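Local coordinates for MYB21 (Trichomonas vaginalis, PDB 3OSG), which binds the MRE-1 promoter element of the ap65-1 gene through its R2R3 Myb domain and probably acts as a transcription factor, at residues A[53-58]-A[96-101]; A[71-76]-A[89-94]. All coordinates share one frame; numbering follows the deposited sequence.

Contact 1 of 2, residues A[53-58]-A[96-101]; sequences KNYLAP and DIHIKN. With nucleotides of chain B; nucleotides of chain C.
N54, Y55 and H98 bring together the DNA-recognition helices 45-56 and 96-109 of the tandem R2R3 Myb domain. The H98 imidazole meets the 53-58 backbone and the Y55 ring through its edge. H98 has CG anti to its carbonyl carbon (chi1 -47°). H98 NE2 donates a weak hydrogen bond to N54 O, 2.8 Å long and bent to 120° at the hydrogen. H98 CE1 lies 3.6 Å from Y55 CE1. The H98 edge is turned toward the Y55 face as an offset edge-to-face pair, with the planes at 85°. The side chains of N54 and I97 cross at about a right angle, and N54 OD1 lies 3.4 Å from I97 CG1. N54 OD1 is also hydrogen-bonded to T95 OG1. One water accepts from K53 NZ and donates to N54 OD1 and D96 OD2. It bridges the opposite charges of K53 and D96, which stand too far apart for a salt bridge.

The same helix ends hold DNA. Y55 OH donates to OP2 of DA5 of chain B. K100 brings NZ to O6 and N7 of DG6 of chain C. N101 reads the DA5 base: N101 OD1 accepts from N6, and N101 ND2 donates to DA5 N7 at 2.9 Å.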
loop_
_atom_site.group_PDB
_atom_site.type_symbol
_atom_site.label_atom_id
_atom_site.label_comp_id
_atom_site.label_asym_id
_atom_site.label_seq_id
_atom_site.Cartn_x
_atom_site.Cartn_y
_atom_site.Cartn_z
ATOM N N LYS A 53 3.798 3.872 -3.917
ATOM C CA LYS A 53 4.658 2.894 -3.265
ATOM C C LYS A 53 3.921 1.614 -2.877
ATOM O O LYS A 53 4.465 0.523 -3.003
ATOM C CB LYS A 53 5.330 3.527 -2.050
ATOM C CG LYS A 53 6.297 2.615 -1.294
ATOM C CD LYS A 53 6.941 3.361 -0.122
ATOM C CE LYS A 53 7.952 2.480 0.634
ATOM N NZ LYS A 53 7.311 1.253 1.248
ATOM N N ASN A 54 2.679 1.746 -2.432
ATOM C CA ASN A 54 1.937 0.599 -1.910
ATOM C C ASN A 54 0.923 0.006 -2.875
ATOM O O ASN A 54 0.423 -1.095 -2.649
ATOM C CB ASN A 54 1.208 0.975 -0.615
ATOM C CG ASN A 54 2.154 1.426 0.467
ATOM O OD1 ASN A 54 3.013 0.667 0.918
ATOM N ND2 ASN A 54 2.012 2.677 0.889
ATOM N N TYR A 55 0.590 0.718 -3.943
ATOM C CA TYR A 55 -0.457 0.212 -4.838
ATOM C C TYR A 55 -0.170 0.236 -6.344
ATOM O O TYR A 55 -0.610 -0.663 -7.061
ATOM C CB TYR A 55 -1.813 0.859 -4.510
ATOM C CG TYR A 55 -2.248 0.491 -3.109
ATOM C CD1 TYR A 55 -2.894 -0.712 -2.859
ATOM C CD2 TYR A 55 -1.957 1.323 -2.035
ATOM C CE1 TYR A 55 -3.255 -1.070 -1.589
ATOM C CE2 TYR A 55 -2.321 0.985 -0.757
ATOM C CZ TYR A 55 -2.966 -0.218 -0.534
ATOM O OH TYR A 55 -3.317 -0.577 0.736
ATOM N N LEU A 56 0.564 1.237 -6.828
ATOM C CA LEU A 56 0.706 1.408 -8.276
ATOM C C LEU A 56 2.029 0.924 -8.841
ATOM O O LEU A 56 2.086 0.495 -9.989
ATOM C CB LEU A 56 0.455 2.860 -8.682
ATOM C CG LEU A 56 -0.909 3.371 -8.223
ATOM C CD1 LEU A 56 -1.122 4.830 -8.625
ATOM C CD2 LEU A 56 -2.021 2.481 -8.767
ATOM N N ALA A 57 3.083 0.990 -8.036
ATOM C CA ALA A 57 4.416 0.601 -8.473
ATOM C C ALA A 57 4.426 -0.788 -9.098
ATOM O O ALA A 57 3.786 -1.712 -8.591
ATOM C CB ALA A 57 5.384 0.662 -7.323
ATOM N N PRO A 58 5.179 -0.946 -10.197
ATOM C CA PRO A 58 5.107 -2.179 -10.986
ATOM C C PRO A 58 5.544 -3.410 -10.193
ATOM O O PRO A 58 5.259 -4.526 -10.620
ATOM C CB PRO A 58 6.067 -1.909 -12.156
ATOM C CG PRO A 58 7.006 -0.853 -11.657
ATOM C CD PRO A 58 6.207 -0.014 -10.697
ATOM N N ASP A 96 4.965 -3.171 3.935
ATOM C CA ASP A 96 4.577 -3.200 5.332
ATOM C C ASP A 96 3.091 -2.886 5.529
ATOM O O ASP A 96 2.475 -3.394 6.450
ATOM C CB ASP A 96 5.447 -2.252 6.159
ATOM C CG ASP A 96 5.325 -0.806 5.716
ATOM O OD1 ASP A 96 5.486 0.096 6.560
ATOM O OD2 ASP A 96 5.072 -0.567 4.521
ATOM N N ILE A 97 2.532 -2.049 4.662
ATOM C CA ILE A 97 1.114 -1.706 4.730
ATOM C C ILE A 97 0.295 -2.984 4.569
ATOM O O ILE A 97 -0.594 -3.260 5.368
ATOM C CB ILE A 97 0.698 -0.733 3.593
ATOM C CG1 ILE A 97 1.221 0.684 3.856
ATOM C CG2 ILE A 97 -0.817 -0.770 3.373
ATOM C CD1 ILE A 97 0.925 1.228 5.226
ATOM N N HIS A 98 0.614 -3.760 3.537
ATOM C CA HIS A 98 -0.103 -5.002 3.274
ATOM C C HIS A 98 0.105 -6.021 4.392
ATOM O O HIS A 98 -0.844 -6.691 4.822
ATOM C CB HIS A 98 0.286 -5.610 1.915
ATOM C CG HIS A 98 0.292 -4.626 0.784
ATOM N ND1 HIS A 98 -0.781 -3.809 0.493
ATOM C CD2 HIS A 98 1.246 -4.326 -0.131
ATOM C CE1 HIS A 98 -0.489 -3.048 -0.547
ATOM N NE2 HIS A 98 0.737 -3.339 -0.942
ATOM N N ILE A 99 1.337 -6.145 4.863
ATOM C CA ILE A 99 1.633 -7.096 5.930
ATOM C C ILE A 99 0.841 -6.802 7.202
ATOM O O ILE A 99 0.258 -7.716 7.800
ATOM C CB ILE A 99 3.161 -7.167 6.255
ATOM C CG1 ILE A 99 3.844 -8.269 5.443
ATOM C CG2 ILE A 99 3.382 -7.464 7.731
ATOM C CD1 ILE A 99 3.928 -8.031 3.957
ATOM N N LYS A 100 0.802 -5.543 7.629
ATOM C CA LYS A 100 0.074 -5.231 8.859
ATOM C C LYS A 100 -1.466 -5.339 8.713
ATOM O O LYS A 100 -2.145 -5.745 9.650
ATOM C CB LYS A 100 0.549 -3.931 9.538
ATOM C CG LYS A 100 0.209 -2.606 8.864
ATOM C CD LYS A 100 0.820 -1.444 9.660
ATOM C CE LYS A 100 0.574 -0.107 8.969
ATOM N NZ LYS A 100 -0.885 0.235 8.980
ATOM N N ASN A 101 -2.011 -5.034 7.535
ATOM C CA ASN A 101 -3.429 -5.324 7.289
ATOM C C ASN A 101 -3.722 -6.831 7.365
ATOM O O ASN A 101 -4.733 -7.263 7.931
ATOM C CB ASN A 101 -3.886 -4.782 5.919
ATOM C CG ASN A 101 -4.165 -3.279 5.944
ATOM O OD1 ASN A 101 -4.515 -2.707 6.979
ATOM N ND2 ASN A 101 -4.021 -2.644 4.797
ATOM P P DA B 5 -6.181 -2.540 0.240
ATOM O OP1 DA B 5 -6.550 -3.311 -0.948
ATOM O OP2 DA B 5 -4.865 -2.728 0.889
ATOM O "O5'" DA B 5 -6.342 -0.992 -0.128
ATOM C "C5'" DA B 5 -7.582 -0.563 -0.652
ATOM C "C4'" DA B 5 -7.784 0.903 -0.360
ATOM O "O4'" DA B 5 -8.014 1.072 1.063
ATOM C "C3'" DA B 5 -6.585 1.798 -0.683
ATOM O "O3'" DA B 5 -7.081 3.069 -1.071
ATOM C "C2'" DA B 5 -5.848 1.894 0.646
ATOM C "C1'" DA B 5 -6.995 1.856 1.647
ATOM N N9 DA B 5 -6.652 1.190 2.902
ATOM C C8 DA B 5 -5.882 0.071 3.049
ATOM N N7 DA B 5 -5.735 -0.323 4.295
ATOM C C5 DA B 5 -6.482 0.580 5.015
ATOM C C6 DA B 5 -6.748 0.690 6.392
ATOM N N6 DA B 5 -6.253 -0.165 7.294
ATOM N N1 DA B 5 -7.538 1.696 6.802
ATOM C C2 DA B 5 -8.041 2.532 5.885
ATOM N N3 DA B 5 -7.852 2.525 4.556
ATOM C C4 DA B 5 -7.058 1.520 4.176
ATOM P P DG C 6 1.966 -1.042 15.252
ATOM O OP1 DG C 6 2.402 -1.731 16.482
ATOM O OP2 DG C 6 1.473 -1.840 14.124
ATOM O "O5'" DG C 6 0.913 0.045 15.680
ATOM C "C5'" DG C 6 1.266 0.959 16.708
ATOM C "C4'" DG C 6 0.262 2.092 16.823
ATOM O "O4'" DG C 6 0.127 2.845 15.582
ATOM C "C3'" DG C 6 -1.138 1.641 17.205
ATOM O "O3'" DG C 6 -1.599 2.623 18.146
ATOM C "C2'" DG C 6 -1.875 1.654 15.863
ATOM C "C1'" DG C 6 -1.213 2.817 15.119
ATOM N N9 DG C 6 -1.092 2.648 13.670
ATOM C C8 DG C 6 -0.524 1.578 13.048
ATOM N N7 DG C 6 -0.499 1.675 11.750
ATOM C C5 DG C 6 -1.090 2.899 11.484
ATOM C C6 DG C 6 -1.340 3.526 10.229
ATOM O O6 DG C 6 -1.042 3.089 9.098
ATOM N N1 DG C 6 -1.964 4.768 10.394
ATOM C C2 DG C 6 -2.284 5.297 11.636
ATOM N N2 DG C 6 -2.872 6.497 11.666
ATOM N N3 DG C 6 -2.052 4.708 12.803
ATOM C C4 DG C 6 -1.450 3.515 12.661
ATOM P P DT B 6 -6.164 4.346 -1.357
ATOM O OP1 DT B 6 -6.946 5.061 -2.394
ATOM O OP2 DT B 6 -4.753 3.962 -1.587
ATOM O "O5'" DT B 6 -6.185 5.188 0.001
ATOM C "C5'" DT B 6 -7.419 5.734 0.474
ATOM C "C4'" DT B 6 -7.262 6.305 1.877
ATOM O "O4'" DT B 6 -6.720 5.299 2.742
ATOM C "C3'" DT B 6 -6.330 7.499 2.071
ATOM O "O3'" DT B 6 -7.170 8.541 2.533
ATOM C "C2'" DT B 6 -5.302 7.069 3.140
ATOM C "C1'" DT B 6 -6.064 5.940 3.817
ATOM N N1 DT B 6 -5.275 4.852 4.449
ATOM C C2 DT B 6 -5.356 4.666 5.806
ATOM O O2 DT B 6 -6.010 5.387 6.523
ATOM N N3 DT B 6 -4.627 3.619 6.303
ATOM C C4 DT B 6 -3.837 2.759 5.586
ATOM O O4 DT B 6 -3.229 1.861 6.138
ATOM C C5 DT B 6 -3.774 2.993 4.156
ATOM C C7 DT B 6 -2.931 2.111 3.265
ATOM C C6 DT B 6 -4.493 4.019 3.663
HETATM O O HOH W 1 5.094 1.126 2.506
#

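Contact 2 of 2, residues A[71-76]-A[89-94]; sequences ALLVQK and KFFPGR
The hydrophobic core of the second Myb repeat reaches its partly exposed margin here, where F90 and F91 meet L72, L73 and K76 of helix 67-80. L72 and F91 reach toward each other, tip to tip. L72 has CG anti to its backbone N (chi1 -176°), and its CD2 sits over one face of the F91 ring, offset toward the rim. L72 CD2 is 3.9 Å from the F91 centroid and 26° off the normal, a CH-pi contact. L72 CG is nearer the tip of the ring, 3.5 Å from F91 CZ. The backbone of L73 meets the same ring from its edge: L73 N lies in the ring plane, 3.6 Å from F91 CZ. The L73 CB also packs against CZ.

These Myb repeats are three-helix helix-turn-helix units. Segment 89-94 is the turn between helix 84-88 and recognition helix 96-109. A type II beta turn runs from F91 to R94, closed by a hydrogen bond from R94 N to F91 O of 3.0 Å. G93 is its third residue and has a positive phi, at which a CB would be jammed against the carbonyl O of P92.

F90 meets K76, one turn on from L72. The two side chains cross at about a right angle, and the K76 chain is bent at chi2. K76 CE stands over the centre of the F90 ring, 3.7 Å from the F90 centroid, in a CH-pi contact. The ammonium follows over the same face as a cation-pi contact, with K76 NZ 4.3 Å from the F90 centroid. K76 NZ also forms a salt bridge with E79 OE1.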
loop_
_atom_site.group_PDB
_atom_site.type_symbol
_atom_site.label_atom_id
_atom_site.label_comp_id
_atom_site.label_asym_id
_atom_site.label_seq_id
_atom_site.Cartn_x
_atom_site.Cartn_y
_atom_site.Cartn_z
ATOM N N ALA A 71 1.180 -18.503 6.097
ATOM C CA ALA A 71 1.966 -19.350 6.989
ATOM C C ALA A 71 3.306 -18.685 7.257
ATOM O O ALA A 71 3.761 -18.609 8.397
ATOM C CB ALA A 71 2.157 -20.736 6.377
ATOM N N LEU A 72 3.931 -18.175 6.205
ATOM C CA LEU A 72 5.151 -17.397 6.387
ATOM C C LEU A 72 4.934 -16.231 7.369
ATOM O O LEU A 72 5.757 -15.996 8.256
ATOM C CB LEU A 72 5.672 -16.898 5.041
ATOM C CG LEU A 72 7.007 -16.150 5.080
ATOM C CD1 LEU A 72 8.139 -17.012 5.686
ATOM C CD2 LEU A 72 7.375 -15.681 3.683
ATOM N N LEU A 73 3.817 -15.519 7.231
ATOM C CA LEU A 73 3.564 -14.361 8.091
ATOM C C LEU A 73 3.475 -14.725 9.563
ATOM O O LEU A 73 3.978 -14.010 10.420
ATOM C CB LEU A 73 2.280 -13.633 7.687
ATOM C CG LEU A 73 2.055 -12.308 8.422
ATOM C CD1 LEU A 73 3.335 -11.474 8.381
ATOM C CD2 LEU A 73 0.907 -11.533 7.793
ATOM N N VAL A 74 2.815 -15.830 9.871
ATOM C CA VAL A 74 2.705 -16.217 11.269
ATOM C C VAL A 74 4.093 -16.563 11.814
ATOM O O VAL A 74 4.424 -16.207 12.939
ATOM C CB VAL A 74 1.742 -17.395 11.460
ATOM C CG1 VAL A 74 0.338 -17.033 10.966
ATOM C CG2 VAL A 74 2.238 -18.593 10.717
ATOM N N GLN A 75 4.910 -17.233 11.006
ATOM C CA GLN A 75 6.273 -17.570 11.424
ATOM C C GLN A 75 7.137 -16.326 11.587
ATOM O O GLN A 75 7.811 -16.151 12.605
ATOM C CB GLN A 75 6.927 -18.531 10.429
ATOM C CG GLN A 75 8.453 -18.584 10.516
ATOM C CD GLN A 75 9.056 -19.640 9.596
ATOM O OE1 GLN A 75 10.114 -19.432 8.993
ATOM N NE2 GLN A 75 8.375 -20.781 9.476
ATOM N N LYS A 76 7.113 -15.449 10.590
ATOM C CA LYS A 76 7.931 -14.247 10.677
ATOM C C LYS A 76 7.543 -13.326 11.836
ATOM O O LYS A 76 8.383 -12.613 12.369
ATOM C CB LYS A 76 7.956 -13.496 9.345
ATOM C CG LYS A 76 8.762 -14.194 8.273
ATOM C CD LYS A 76 10.141 -14.577 8.809
ATOM C CE LYS A 76 11.068 -15.044 7.689
ATOM N NZ LYS A 76 12.193 -15.881 8.206
ATOM N N LYS A 89 10.155 -7.517 3.942
ATOM C CA LYS A 89 11.325 -7.877 3.152
ATOM C C LYS A 89 11.162 -9.292 2.579
ATOM O O LYS A 89 11.531 -9.559 1.430
ATOM C CB LYS A 89 12.588 -7.812 4.012
ATOM C CG LYS A 89 13.044 -6.416 4.414
ATOM C CD LYS A 89 13.569 -5.652 3.213
ATOM C CE LYS A 89 14.451 -4.481 3.642
ATOM N NZ LYS A 89 15.164 -3.885 2.473
ATOM N N PHE A 90 10.598 -10.194 3.384
ATOM C CA PHE A 90 10.425 -11.593 2.971
ATOM C C PHE A 90 9.223 -11.849 2.057
ATOM O O PHE A 90 8.960 -12.992 1.693
ATOM C CB PHE A 90 10.361 -12.512 4.195
ATOM C CG PHE A 90 11.540 -12.371 5.111
ATOM C CD1 PHE A 90 11.468 -11.572 6.239
ATOM C CD2 PHE A 90 12.731 -13.020 4.830
ATOM C CE1 PHE A 90 12.562 -11.430 7.076
ATOM C CE2 PHE A 90 13.828 -12.885 5.658
ATOM C CZ PHE A 90 13.747 -12.092 6.785
ATOM N N PHE A 91 8.508 -10.793 1.672
ATOM C CA PHE A 91 7.318 -10.944 0.840
ATOM C C PHE A 91 7.418 -10.114 -0.431
ATOM O O PHE A 91 6.985 -8.964 -0.477
ATOM C CB PHE A 91 6.054 -10.574 1.623
ATOM C CG PHE A 91 5.793 -11.462 2.816
ATOM C CD1 PHE A 91 4.907 -12.520 2.727
ATOM C CD2 PHE A 91 6.437 -11.238 4.017
ATOM C CE1 PHE A 91 4.665 -13.332 3.817
ATOM C CE2 PHE A 91 6.202 -12.047 5.116
ATOM C CZ PHE A 91 5.313 -13.098 5.014
ATOM N N PRO A 92 8.006 -10.696 -1.477
ATOM C CA PRO A 92 8.112 -9.994 -2.754
ATOM C C PRO A 92 6.749 -9.533 -3.251
ATOM O O PRO A 92 5.855 -10.352 -3.459
ATOM C CB PRO A 92 8.686 -11.063 -3.695
ATOM C CG PRO A 92 8.513 -12.357 -2.982
ATOM C CD PRO A 92 8.601 -12.036 -1.535
ATOM N N GLY A 93 6.593 -8.230 -3.442
ATOM C CA GLY A 93 5.364 -7.708 -3.997
ATOM C C GLY A 93 4.401 -7.198 -2.942
ATOM O O GLY A 93 3.325 -6.716 -3.281
ATOM N N ARG A 94 4.790 -7.300 -1.671
ATOM C CA ARG A 94 3.969 -6.818 -0.564
ATOM C C ARG A 94 4.782 -5.829 0.244
ATOM O O ARG A 94 5.987 -5.991 0.380
ATOM C CB ARG A 94 3.568 -7.975 0.355
ATOM C CG ARG A 94 3.598 -9.337 -0.313
ATOM C CD ARG A 94 2.238 -10.010 -0.326
ATOM N NE ARG A 94 1.290 -9.356 -1.223
ATOM C CZ ARG A 94 0.321 -9.987 -1.889
ATOM N NH1 ARG A 94 0.160 -11.301 -1.779
ATOM N NH2 ARG A 94 -0.496 -9.301 -2.668
#

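How the contacts relate
The centres of the two contacts lie about 13 Å apart. Along the chain the order is 53-58, 71-76, 89-94 and 96-101, so both segments of contact 2 fall between those of contact 1. Contact 1 brings the two Myb repeats together near the centre of the chain, at the DNA. Contact 2 stays within the second repeat, about 15 Å from the chain centre, and packs helix 67-80 against the turn before helix 96-109. I99, in segment 96-101, links this segment to contact 2: I99 CD1 packs on R94 CB at 3.6 Å and on F91 CB, and I99 O lies near L73 CD2. Helix 96-109 thus has its inner side on the repeat core and K100 and N101 on DNA bases.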